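Long-range contacts in glycosylation Associate Protein 1 (Streptococcus agalactiae serotype V, PDB 6OYC), which probably works with its partners Gap2 and Gap3 in the glycosylation and accessory Sec export of streptococcal surface glycoproteins, on a fold related to GT-B glycosyltransferases: residues Phe2-Ser7 against Lys46-Val51; Asp348-Phe353 against Lys403-Phe408; Gly164-Asp169 against Tyr182-Asp187; Leu21-Pro26 against Thr107-Leu112. All blocks are in the same frame, centred on the assembly; numbering follows the deposited sequence.

Contact 1 opens at the N terminus and pairs the first two strands of the seven-stranded parallel sheet, closing a loop that carries helix 33-43. Contact 4 starts within that loop, at 21-26, and closes only at 107-112, so the two cross; it ties the loop between strand 2-5 and helix 33-43 to the hairpin that begins the antiparallel sheet. Contact 3 follows in series, closing a hairpin between strands 164-171 and 177-182 of that same sheet, its centre about 26 Å from that of contact 4. Last comes contact 2, in the second parallel sheet. Contacts 1 and 2 lie on opposite sides of the chain's centre, about 43 Å apart between centres, each pairing parallel strands in its own sheet.

Contact 1: Phe2-Ser7 against Lys46-Val51; sequences FHFIPS and KESRLV
F4 pairs with L50 across strands 2-5 and 48-51, which run parallel as the two strands of a Rossmann-like beta-alpha-beta crossover made through helix 33-43. The backbone bonds use alternate residues of the first strand: F2 N gives to E47 O and F2 O accepts from R49 N, then F4 N gives to R49 O (2.8 Å, 171°) and F4 O accepts from V51 N (2.7 Å). H3 and I5 turn their backbone groups to strand 229-233. Much of the apolar packing lies on the face of F2, F4 and L50, under helix 33-43; I5 CG1 also meets V51 CB. At the edge of its ring, F4 CE1 lies 3.7 Å from S48 CB, where a small serine leaves room for phenylalanine; F41 of the helix meets both F2 and F4 edge-to-face. L50 CD1 reaches F4 CB at 4.1 Å and the ring of P6. On the other face H3 and R49 lie side by side, imidazole and guanidinium planes 73° apart. H3 ND1 and R49 NE both bond Y219 OH, so one hydroxyl serves both. Proline ends the ladder: where the pattern would bring a backbone N-H, P6 CD packs 3.1 Å from V51 O.

Contact 2: Asp348-Phe353 against Lys403-Phe408; sequences DIKVTF and KTRLSF
An edge pair of a six-stranded parallel sheet is formed here, with V351, T352 and F353 of strand 349-354 opposite L406, S407 and F408 of strand 406-409; helix 360-375 lies in the connection between them. Backbone bonds run V351 N to R405 O (2.9 Å), S407 N to V351 O (3.0 Å) and F353 N to S407 O (2.8 Å). Just before this ladder R405 extends it with its side chain. R405 NE donates to I349 O at 2.8 Å and 153°, the oxygen lying close to the guanidinium plane, while NH2 adds a weak bond to the same oxygen and a further one to M343 O. Arginine suits the place because one flat group can serve two carbonyls. On the helix-facing side, L406 CD2 sits between V351 CB, 3.8 Å away, and F353 CE2, 4.0 Å away. V351 CG1 covers one face of the F353 ring toward the rim. F408 CD2 touches F353 CB at 3.9 Å. On the reverse face the hydroxyl of T352 is bonded to E319. Parallel strands joined through helices in a sheet ordered 3-2-1-4-5-6 are typical of a Rossmann-like domain, consistent with the family's GT-B kinship.

Contact 3: Gly164-Asp169 against Tyr182-Asp187; sequences GEAYQD and YLREGD
The ring of Y182 carries Y167 CB over one face, 3.9 Å above its plane and offset toward the rim, and has R184 NH1 at its edge; H189 stacks with the same tyrosine. The two tyrosine side chains lie side by side, pointing the same way, their ring planes at 51°; R180 makes a cation-pi contact with Y167. The third flat group, the guanidinium of R184, has A166 O over one face. Y167 and Y182 form an antiparallel non-hydrogen-bonded pair between neighbouring strands 164-171 and 177-182 of the large antiparallel sheet, and A166 and Y167 together face Y159 in a classic beta bulge. The main-chain link is L183 N to A166 O, 2.8 Å, with the donor 38° out of the carbonyl plane. Beyond it L183 CB packs 3.8 Å from E165 CB, leucine giving the aliphatic stem of glutamate an apolar partner. The chain then leaves in a type II turn from R184 to D187, where G186 takes up the positive phi. Chemically, one backbone bond is backed by CH-pi and aliphatic contacts; the charge of R184, already paired with D161, may add weakly to the polarisation of the A166 carbonyl, without a hydrogen bond to it.

Contact 4: Leu21-Pro26 against Thr107-Leu112; sequences LWYFKP and TPFIVL
F109 directs the edge of its ring at the face of Y23, the centroids 5.3 Å apart and the planes at 60°, and its CB lies over the same tyrosine ring, 4.3 Å from the centroid. F109 CD1 does much of the touching: it comes 3.9 Å from Y23 CB and 3.8 Å from W22 CZ2. The six-membered ring of W22 runs near parallel to that of F109 but is slid so far aside that the two barely overlap. What W22 adds is polar: its NE1 donates to F109 O at 3.1 Å and 155°, in the carbonyl plane and on a lone pair, while P108 O sits at the indole edge. Tryptophan suits the spot by combining a broad apolar surface with one N-H for a turn carbonyl. Y23 CB covers part of one face of the indole. I110 CG2 packs 4.1 Å from Y23 CE2, and the hydroxyl of Y23 bonds Q124 of strand 118-125. On the partner side T107 OG1 accepts from F109 N and, at 3.0 Å, from I110 N, an ST turn and ST motif that fix the loop bearing F109. W22 and Y23 are the central pair of a type I turn from L21 to F24. This is an aromatic cluster at the surface, docking a turn against the tight loop of a beta hairpin, the one between strands 103-106 and 111-115.

Contact 1: Phe2-Ser7 against Lys46-Val51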
# COMPACT_ATOMS: atom_id res chain seq x y z
N PHE A 2 19.15 11.02 7.27
CA PHE A 2 18.59 9.68 7.40
C PHE A 2 18.21 9.14 6.03
O PHE A 2 17.42 9.77 5.31
CB PHE A 2 17.36 9.69 8.31
CG PHE A 2 17.67 10.05 9.74
CD1 PHE A 2 18.01 9.07 10.66
CD2 PHE A 2 17.65 11.38 10.15
CE1 PHE A 2 18.31 9.41 11.97
CE2 PHE A 2 17.94 11.72 11.46
CZ PHE A 2 18.26 10.74 12.37
N HIS A 3 18.74 7.95 5.70
CA HIS A 3 18.48 7.29 4.43
C HIS A 3 17.48 6.16 4.66
O HIS A 3 17.79 5.19 5.36
CB HIS A 3 19.77 6.76 3.82
CG HIS A 3 20.88 7.76 3.82
ND1 HIS A 3 21.25 8.45 2.69
CD2 HIS A 3 21.69 8.19 4.81
CE1 HIS A 3 22.25 9.26 2.98
NE2 HIS A 3 22.53 9.13 4.27
N PHE A 4 16.29 6.28 4.07
CA PHE A 4 15.25 5.27 4.22
C PHE A 4 15.33 4.31 3.05
O PHE A 4 15.39 4.74 1.89
CB PHE A 4 13.85 5.89 4.29
CG PHE A 4 13.52 6.54 5.61
CD1 PHE A 4 13.89 7.86 5.87
CD2 PHE A 4 12.84 5.84 6.59
CE1 PHE A 4 13.58 8.47 7.08
CE2 PHE A 4 12.53 6.43 7.80
CZ PHE A 4 12.89 7.74 8.05
N ILE A 5 15.32 3.01 3.33
CA ILE A 5 15.29 2.03 2.26
C ILE A 5 13.98 1.27 2.38
O ILE A 5 13.81 0.49 3.33
CB ILE A 5 16.49 1.08 2.30
CG1 ILE A 5 17.80 1.90 2.21
CG2 ILE A 5 16.38 0.04 1.21
CD1 ILE A 5 19.02 1.06 2.09
N PRO A 6 13.02 1.46 1.46
CA PRO A 6 11.71 0.81 1.57
C PRO A 6 11.75 -0.62 1.02
O PRO A 6 12.73 -1.06 0.43
CB PRO A 6 10.81 1.69 0.69
CG PRO A 6 11.74 2.14 -0.40
CD PRO A 6 13.12 2.30 0.25
N SER A 7 10.63 -1.32 1.23
CA SER A 7 10.38 -2.64 0.64
C SER A 7 9.11 -2.54 -0.19
O SER A 7 8.05 -3.03 0.23
CB SER A 7 10.25 -3.74 1.72
OG SER A 7 11.51 -4.00 2.29
N LYS A 46 13.67 16.31 10.63
CA LYS A 46 14.92 15.66 10.26
C LYS A 46 15.15 15.70 8.75
O LYS A 46 14.21 15.68 7.95
CB LYS A 46 14.95 14.22 10.75
CG LYS A 46 14.69 14.08 12.24
CD LYS A 46 15.45 15.15 13.01
CE LYS A 46 15.96 14.63 14.33
NZ LYS A 46 15.20 15.15 15.48
N GLU A 47 16.41 15.77 8.37
CA GLU A 47 16.80 15.65 6.97
C GLU A 47 16.78 14.17 6.60
O GLU A 47 17.33 13.33 7.31
CB GLU A 47 18.19 16.24 6.76
CG GLU A 47 18.32 17.17 5.56
CD GLU A 47 17.42 18.40 5.64
OE1 GLU A 47 16.57 18.57 4.74
OE2 GLU A 47 17.56 19.20 6.60
N SER A 48 16.11 13.84 5.50
CA SER A 48 16.02 12.43 5.13
C SER A 48 15.85 12.29 3.63
O SER A 48 15.46 13.22 2.93
CB SER A 48 14.88 11.73 5.88
OG SER A 48 13.67 12.36 5.60
N ARG A 49 16.16 11.09 3.15
CA ARG A 49 16.05 10.79 1.73
C ARG A 49 15.64 9.33 1.58
O ARG A 49 16.01 8.48 2.39
CB ARG A 49 17.36 11.06 0.99
CG ARG A 49 17.35 10.63 -0.46
CD ARG A 49 18.26 11.50 -1.29
NE ARG A 49 19.65 11.23 -0.98
CZ ARG A 49 20.53 12.15 -0.62
NH1 ARG A 49 20.20 13.43 -0.54
NH2 ARG A 49 21.77 11.75 -0.35
N LEU A 50 14.86 9.06 0.54
CA LEU A 50 14.43 7.72 0.20
C LEU A 50 15.40 7.10 -0.80
O LEU A 50 15.86 7.77 -1.72
CB LEU A 50 13.01 7.76 -0.37
CG LEU A 50 12.19 6.49 -0.50
CD1 LEU A 50 11.63 6.03 0.82
CD2 LEU A 50 11.07 6.76 -1.51
N VAL A 51 15.72 5.82 -0.61
CA VAL A 51 16.67 5.11 -1.46
C VAL A 51 15.92 3.91 -2.02
O VAL A 51 15.73 2.90 -1.31
CB VAL A 51 17.93 4.68 -0.71
CG1 VAL A 51 18.88 3.93 -1.63
CG2 VAL A 51 18.65 5.88 -0.04

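Contact 2: Asp348-Phe353 against Lys403-Phe408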
# COMPACT_ATOMS: atom_id res chain seq x y z
N ASP A 348 -31.39 7.66 12.61
CA ASP A 348 -30.21 8.34 12.10
C ASP A 348 -29.07 7.39 11.73
O ASP A 348 -28.15 7.79 11.02
CB ASP A 348 -29.73 9.38 13.13
CG ASP A 348 -30.65 10.59 13.21
OD1 ASP A 348 -31.48 10.77 12.30
OD2 ASP A 348 -30.54 11.37 14.17
N ILE A 349 -29.14 6.13 12.18
CA ILE A 349 -28.11 5.15 11.85
C ILE A 349 -28.25 4.74 10.39
O ILE A 349 -29.36 4.44 9.92
CB ILE A 349 -28.21 3.94 12.78
CG1 ILE A 349 -27.79 4.32 14.20
CG2 ILE A 349 -27.36 2.81 12.26
CD1 ILE A 349 -28.09 3.26 15.21
N LYS A 350 -27.13 4.74 9.67
CA LYS A 350 -27.03 4.21 8.33
C LYS A 350 -25.86 3.23 8.29
O LYS A 350 -24.90 3.38 9.04
CB LYS A 350 -26.84 5.32 7.30
CG LYS A 350 -27.92 6.40 7.39
CD LYS A 350 -27.84 7.37 6.22
CE LYS A 350 -29.01 8.35 6.22
NZ LYS A 350 -28.85 9.39 5.15
N VAL A 351 -25.95 2.22 7.44
CA VAL A 351 -24.90 1.20 7.36
C VAL A 351 -24.33 1.18 5.95
O VAL A 351 -25.07 0.98 4.97
CB VAL A 351 -25.41 -0.19 7.78
CG1 VAL A 351 -24.27 -1.24 7.64
CG2 VAL A 351 -25.94 -0.17 9.22
N THR A 352 -23.03 1.37 5.84
CA THR A 352 -22.30 1.12 4.60
C THR A 352 -21.57 -0.20 4.71
O THR A 352 -20.61 -0.32 5.49
CB THR A 352 -21.31 2.23 4.29
OG1 THR A 352 -21.98 3.49 4.27
CG2 THR A 352 -20.63 1.97 2.94
N PHE A 353 -22.00 -1.19 3.92
CA PHE A 353 -21.29 -2.45 3.81
C PHE A 353 -20.07 -2.29 2.90
O PHE A 353 -20.17 -1.74 1.80
CB PHE A 353 -22.20 -3.55 3.27
CG PHE A 353 -23.35 -3.85 4.18
CD1 PHE A 353 -23.12 -4.38 5.44
CD2 PHE A 353 -24.65 -3.57 3.78
CE1 PHE A 353 -24.18 -4.65 6.29
CE2 PHE A 353 -25.72 -3.83 4.62
CZ PHE A 353 -25.49 -4.38 5.88
N LYS A 403 -36.49 6.46 1.56
CA LYS A 403 -35.17 6.09 1.04
C LYS A 403 -34.41 5.16 1.98
O LYS A 403 -34.58 5.20 3.21
CB LYS A 403 -34.33 7.33 0.74
CG LYS A 403 -33.63 7.28 -0.63
CD LYS A 403 -34.51 7.85 -1.75
CE LYS A 403 -33.96 7.46 -3.12
NZ LYS A 403 -32.64 8.09 -3.42
N THR A 404 -33.56 4.33 1.39
CA THR A 404 -32.88 3.25 2.11
C THR A 404 -31.73 3.80 2.94
O THR A 404 -31.17 4.84 2.64
CB THR A 404 -32.34 2.20 1.15
OG1 THR A 404 -31.81 1.11 1.90
CG2 THR A 404 -31.25 2.80 0.30
N ARG A 405 -31.42 3.08 4.02
CA ARG A 405 -30.29 3.40 4.88
C ARG A 405 -29.18 2.36 4.79
O ARG A 405 -28.29 2.34 5.65
CB ARG A 405 -30.77 3.57 6.32
CG ARG A 405 -32.13 4.22 6.41
CD ARG A 405 -32.17 5.35 7.42
NE ARG A 405 -31.88 4.90 8.78
CZ ARG A 405 -32.76 4.33 9.60
NH1 ARG A 405 -34.01 4.11 9.21
NH2 ARG A 405 -32.37 3.96 10.83
N LEU A 406 -29.23 1.48 3.79
CA LEU A 406 -28.18 0.51 3.54
C LEU A 406 -27.51 0.81 2.20
O LEU A 406 -28.19 1.12 1.22
CB LEU A 406 -28.73 -0.92 3.49
CG LEU A 406 -29.44 -1.44 4.73
CD1 LEU A 406 -29.87 -2.90 4.51
CD2 LEU A 406 -28.53 -1.29 5.92
N SER A 407 -26.19 0.67 2.17
CA SER A 407 -25.47 0.70 0.90
C SER A 407 -24.34 -0.31 0.94
O SER A 407 -23.96 -0.85 1.99
CB SER A 407 -24.94 2.10 0.56
OG SER A 407 -24.18 2.64 1.63
N PHE A 408 -23.79 -0.56 -0.25
CA PHE A 408 -22.69 -1.49 -0.44
C PHE A 408 -21.64 -0.78 -1.28
O PHE A 408 -21.96 -0.24 -2.34
CB PHE A 408 -23.18 -2.77 -1.12
CG PHE A 408 -22.11 -3.78 -1.36
CD1 PHE A 408 -21.34 -3.75 -2.53
CD2 PHE A 408 -21.87 -4.79 -0.43
CE1 PHE A 408 -20.35 -4.70 -2.75
CE2 PHE A 408 -20.89 -5.74 -0.65
CZ PHE A 408 -20.13 -5.70 -1.81

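Contact 3: Gly164-Asp169 against Tyr182-Asp187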
# COMPACT_ATOMS: atom_id res chain seq x y z
N GLY A 164 6.10 -17.08 -23.50
CA GLY A 164 5.79 -16.00 -22.57
C GLY A 164 6.76 -14.83 -22.60
O GLY A 164 7.24 -14.41 -23.66
N GLU A 165 7.04 -14.30 -21.41
CA GLU A 165 8.03 -13.24 -21.27
C GLU A 165 9.37 -13.68 -21.83
O GLU A 165 9.84 -14.80 -21.58
CB GLU A 165 8.15 -12.83 -19.81
CG GLU A 165 6.86 -12.22 -19.27
CD GLU A 165 6.98 -11.72 -17.84
OE1 GLU A 165 7.77 -12.30 -17.07
OE2 GLU A 165 6.29 -10.74 -17.49
N ALA A 166 9.98 -12.81 -22.63
CA ALA A 166 11.29 -13.07 -23.20
C ALA A 166 12.36 -12.18 -22.56
O ALA A 166 13.26 -12.69 -21.91
CB ALA A 166 11.23 -12.90 -24.72
N TYR A 167 12.25 -10.86 -22.70
CA TYR A 167 13.21 -9.93 -22.10
C TYR A 167 12.60 -8.52 -22.06
O TYR A 167 11.62 -8.21 -22.74
CB TYR A 167 14.53 -9.90 -22.88
CG TYR A 167 14.34 -9.61 -24.36
CD1 TYR A 167 14.23 -8.31 -24.83
CD2 TYR A 167 14.25 -10.64 -25.28
CE1 TYR A 167 14.05 -8.05 -26.17
CE2 TYR A 167 14.06 -10.38 -26.62
CZ TYR A 167 13.96 -9.10 -27.06
OH TYR A 167 13.78 -8.86 -28.40
N GLN A 168 13.26 -7.65 -21.29
CA GLN A 168 12.80 -6.29 -21.07
C GLN A 168 13.93 -5.32 -21.41
O GLN A 168 15.03 -5.42 -20.85
CB GLN A 168 12.36 -6.09 -19.61
CG GLN A 168 11.56 -4.81 -19.40
CD GLN A 168 10.36 -5.02 -18.48
OE1 GLN A 168 10.28 -6.01 -17.75
NE2 GLN A 168 9.43 -4.06 -18.50
N ASP A 169 13.65 -4.38 -22.31
CA ASP A 169 14.60 -3.32 -22.66
C ASP A 169 14.28 -2.07 -21.85
O ASP A 169 13.18 -1.53 -21.95
CB ASP A 169 14.55 -3.03 -24.15
CG ASP A 169 15.14 -4.16 -24.97
OD1 ASP A 169 15.64 -5.12 -24.33
OD2 ASP A 169 15.13 -4.09 -26.22
N TYR A 182 16.82 -10.34 -19.39
CA TYR A 182 16.14 -11.52 -19.88
C TYR A 182 15.20 -12.09 -18.82
O TYR A 182 15.44 -11.94 -17.61
CB TYR A 182 17.16 -12.57 -20.37
CG TYR A 182 17.73 -12.22 -21.74
CD1 TYR A 182 18.75 -11.28 -21.86
CD2 TYR A 182 17.21 -12.79 -22.90
CE1 TYR A 182 19.27 -10.93 -23.11
CE2 TYR A 182 17.71 -12.45 -24.15
CZ TYR A 182 18.74 -11.52 -24.25
OH TYR A 182 19.23 -11.17 -25.49
N LEU A 183 14.13 -12.76 -19.28
CA LEU A 183 13.00 -13.15 -18.44
C LEU A 183 12.58 -14.60 -18.64
O LEU A 183 11.45 -14.96 -18.32
CB LEU A 183 11.79 -12.24 -18.72
CG LEU A 183 11.98 -10.73 -18.52
CD1 LEU A 183 10.73 -9.97 -18.96
CD2 LEU A 183 12.36 -10.40 -17.06
N ARG A 184 13.46 -15.45 -19.17
CA ARG A 184 13.09 -16.84 -19.42
C ARG A 184 13.52 -17.72 -18.26
O ARG A 184 14.33 -17.34 -17.42
CB ARG A 184 13.74 -17.33 -20.70
CG ARG A 184 13.16 -16.67 -21.93
CD ARG A 184 14.22 -16.48 -22.98
NE ARG A 184 13.65 -16.10 -24.27
CZ ARG A 184 14.35 -15.50 -25.23
NH1 ARG A 184 15.64 -15.23 -25.02
NH2 ARG A 184 13.78 -15.17 -26.38
N GLU A 185 12.94 -18.92 -18.21
CA GLU A 185 13.41 -19.91 -17.26
C GLU A 185 14.89 -20.19 -17.48
O GLU A 185 15.33 -20.44 -18.61
CB GLU A 185 12.60 -21.20 -17.38
CG GLU A 185 13.17 -22.36 -16.57
CD GLU A 185 12.53 -22.48 -15.19
OE1 GLU A 185 13.26 -22.75 -14.21
OE2 GLU A 185 11.29 -22.30 -15.08
N GLY A 186 15.67 -20.12 -16.41
CA GLY A 186 17.10 -20.34 -16.50
C GLY A 186 17.91 -19.21 -17.08
O GLY A 186 19.14 -19.35 -17.21
N ASP A 187 17.28 -18.08 -17.45
CA ASP A 187 18.03 -16.96 -18.02
C ASP A 187 17.35 -15.65 -17.61
O ASP A 187 16.40 -15.18 -18.25
CB ASP A 187 18.15 -17.05 -19.53
CG ASP A 187 19.09 -16.00 -20.08
OD1 ASP A 187 19.73 -15.29 -19.27
OD2 ASP A 187 19.18 -15.87 -21.31

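Contact 4: Leu21-Pro26 against Thr107-Leu112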
# COMPACT_ATOMS: atom_id res chain seq x y z
N LEU A 21 -3.09 -2.66 -11.49
CA LEU A 21 -4.19 -2.08 -12.27
C LEU A 21 -5.12 -1.28 -11.36
O LEU A 21 -5.40 -1.68 -10.22
CB LEU A 21 -4.97 -3.18 -12.98
CG LEU A 21 -4.08 -4.15 -13.77
CD1 LEU A 21 -4.93 -5.26 -14.42
CD2 LEU A 21 -3.28 -3.37 -14.80
N TRP A 22 -5.61 -0.15 -11.87
CA TRP A 22 -6.37 0.77 -11.02
C TRP A 22 -7.60 0.11 -10.42
O TRP A 22 -8.05 0.51 -9.34
CB TRP A 22 -6.77 2.02 -11.81
CG TRP A 22 -7.92 1.87 -12.79
CD1 TRP A 22 -7.83 1.78 -14.15
CD2 TRP A 22 -9.33 1.88 -12.49
NE1 TRP A 22 -9.08 1.70 -14.71
CE2 TRP A 22 -10.02 1.76 -13.71
CE3 TRP A 22 -10.07 1.96 -11.30
CZ2 TRP A 22 -11.42 1.74 -13.79
CZ3 TRP A 22 -11.46 1.94 -11.37
CH2 TRP A 22 -12.12 1.82 -12.61
N TYR A 23 -8.14 -0.90 -11.08
CA TYR A 23 -9.36 -1.56 -10.64
C TYR A 23 -9.08 -2.89 -9.95
O TYR A 23 -10.01 -3.67 -9.74
CB TYR A 23 -10.29 -1.79 -11.83
CG TYR A 23 -9.62 -2.51 -13.00
CD1 TYR A 23 -9.54 -3.90 -13.04
CD2 TYR A 23 -9.05 -1.79 -14.05
CE1 TYR A 23 -8.93 -4.56 -14.11
CE2 TYR A 23 -8.44 -2.44 -15.13
CZ TYR A 23 -8.39 -3.82 -15.16
OH TYR A 23 -7.78 -4.46 -16.23
N PHE A 24 -7.82 -3.18 -9.62
CA PHE A 24 -7.47 -4.51 -9.14
C PHE A 24 -6.31 -4.43 -8.15
O PHE A 24 -5.36 -5.22 -8.21
CB PHE A 24 -7.11 -5.44 -10.32
CG PHE A 24 -7.50 -6.87 -10.10
CD1 PHE A 24 -8.77 -7.20 -9.65
CD2 PHE A 24 -6.59 -7.88 -10.33
CE1 PHE A 24 -9.14 -8.52 -9.45
CE2 PHE A 24 -6.95 -9.21 -10.12
CZ PHE A 24 -8.23 -9.52 -9.68
N LYS A 25 -6.37 -3.47 -7.23
CA LYS A 25 -5.27 -3.29 -6.29
C LYS A 25 -5.23 -4.42 -5.27
O LYS A 25 -6.27 -4.76 -4.69
CB LYS A 25 -5.41 -1.94 -5.59
CG LYS A 25 -4.33 -1.65 -4.54
CD LYS A 25 -4.79 -0.48 -3.67
CE LYS A 25 -4.12 -0.45 -2.30
NZ LYS A 25 -4.33 -1.71 -1.54
N PRO A 26 -4.08 -5.05 -5.03
CA PRO A 26 -3.96 -5.98 -3.90
C PRO A 26 -4.09 -5.23 -2.58
O PRO A 26 -3.67 -4.08 -2.45
CB PRO A 26 -2.55 -6.58 -4.05
CG PRO A 26 -2.05 -6.15 -5.39
CD PRO A 26 -2.80 -4.89 -5.75
N THR A 107 -14.18 0.72 -22.66
CA THR A 107 -14.93 -0.12 -21.73
C THR A 107 -14.98 0.61 -20.40
O THR A 107 -14.37 1.68 -20.26
CB THR A 107 -14.26 -1.51 -21.58
OG1 THR A 107 -13.29 -1.47 -20.52
CG2 THR A 107 -13.59 -1.94 -22.89
N PRO A 108 -15.71 0.10 -19.40
CA PRO A 108 -15.65 0.74 -18.07
C PRO A 108 -14.29 0.64 -17.39
O PRO A 108 -14.14 1.20 -16.30
CB PRO A 108 -16.73 -0.03 -17.28
CG PRO A 108 -17.66 -0.55 -18.30
CD PRO A 108 -16.82 -0.86 -19.51
N PHE A 109 -13.29 -0.02 -17.98
CA PHE A 109 -12.04 -0.24 -17.26
C PHE A 109 -10.79 0.08 -18.08
O PHE A 109 -9.79 0.53 -17.51
CB PHE A 109 -12.00 -1.69 -16.75
CG PHE A 109 -13.14 -2.03 -15.80
CD1 PHE A 109 -13.11 -1.60 -14.46
CD2 PHE A 109 -14.24 -2.76 -16.24
CE1 PHE A 109 -14.17 -1.91 -13.58
CE2 PHE A 109 -15.29 -3.07 -15.36
CZ PHE A 109 -15.26 -2.64 -14.03
N ILE A 110 -10.82 -0.14 -19.40
CA ILE A 110 -9.68 0.05 -20.28
C ILE A 110 -10.18 0.56 -21.63
O ILE A 110 -11.39 0.62 -21.89
CB ILE A 110 -8.87 -1.24 -20.49
CG1 ILE A 110 -9.71 -2.25 -21.28
CG2 ILE A 110 -8.36 -1.83 -19.15
CD1 ILE A 110 -8.95 -3.47 -21.69
N VAL A 111 -9.24 0.83 -22.54
CA VAL A 111 -9.56 1.14 -23.94
C VAL A 111 -8.99 0.04 -24.82
O VAL A 111 -7.84 -0.37 -24.66
CB VAL A 111 -9.03 2.52 -24.36
CG1 VAL A 111 -9.27 2.72 -25.83
CG2 VAL A 111 -9.75 3.64 -23.59
N LEU A 112 -9.81 -0.47 -25.74
CA LEU A 112 -9.36 -1.38 -26.78
C LEU A 112 -9.04 -0.62 -28.06
O LEU A 112 -9.86 0.17 -28.55
CB LEU A 112 -10.42 -2.44 -27.06
CG LEU A 112 -10.72 -3.28 -25.81
CD1 LEU A 112 -11.98 -4.14 -26.01
CD2 LEU A 112 -9.49 -4.14 -25.45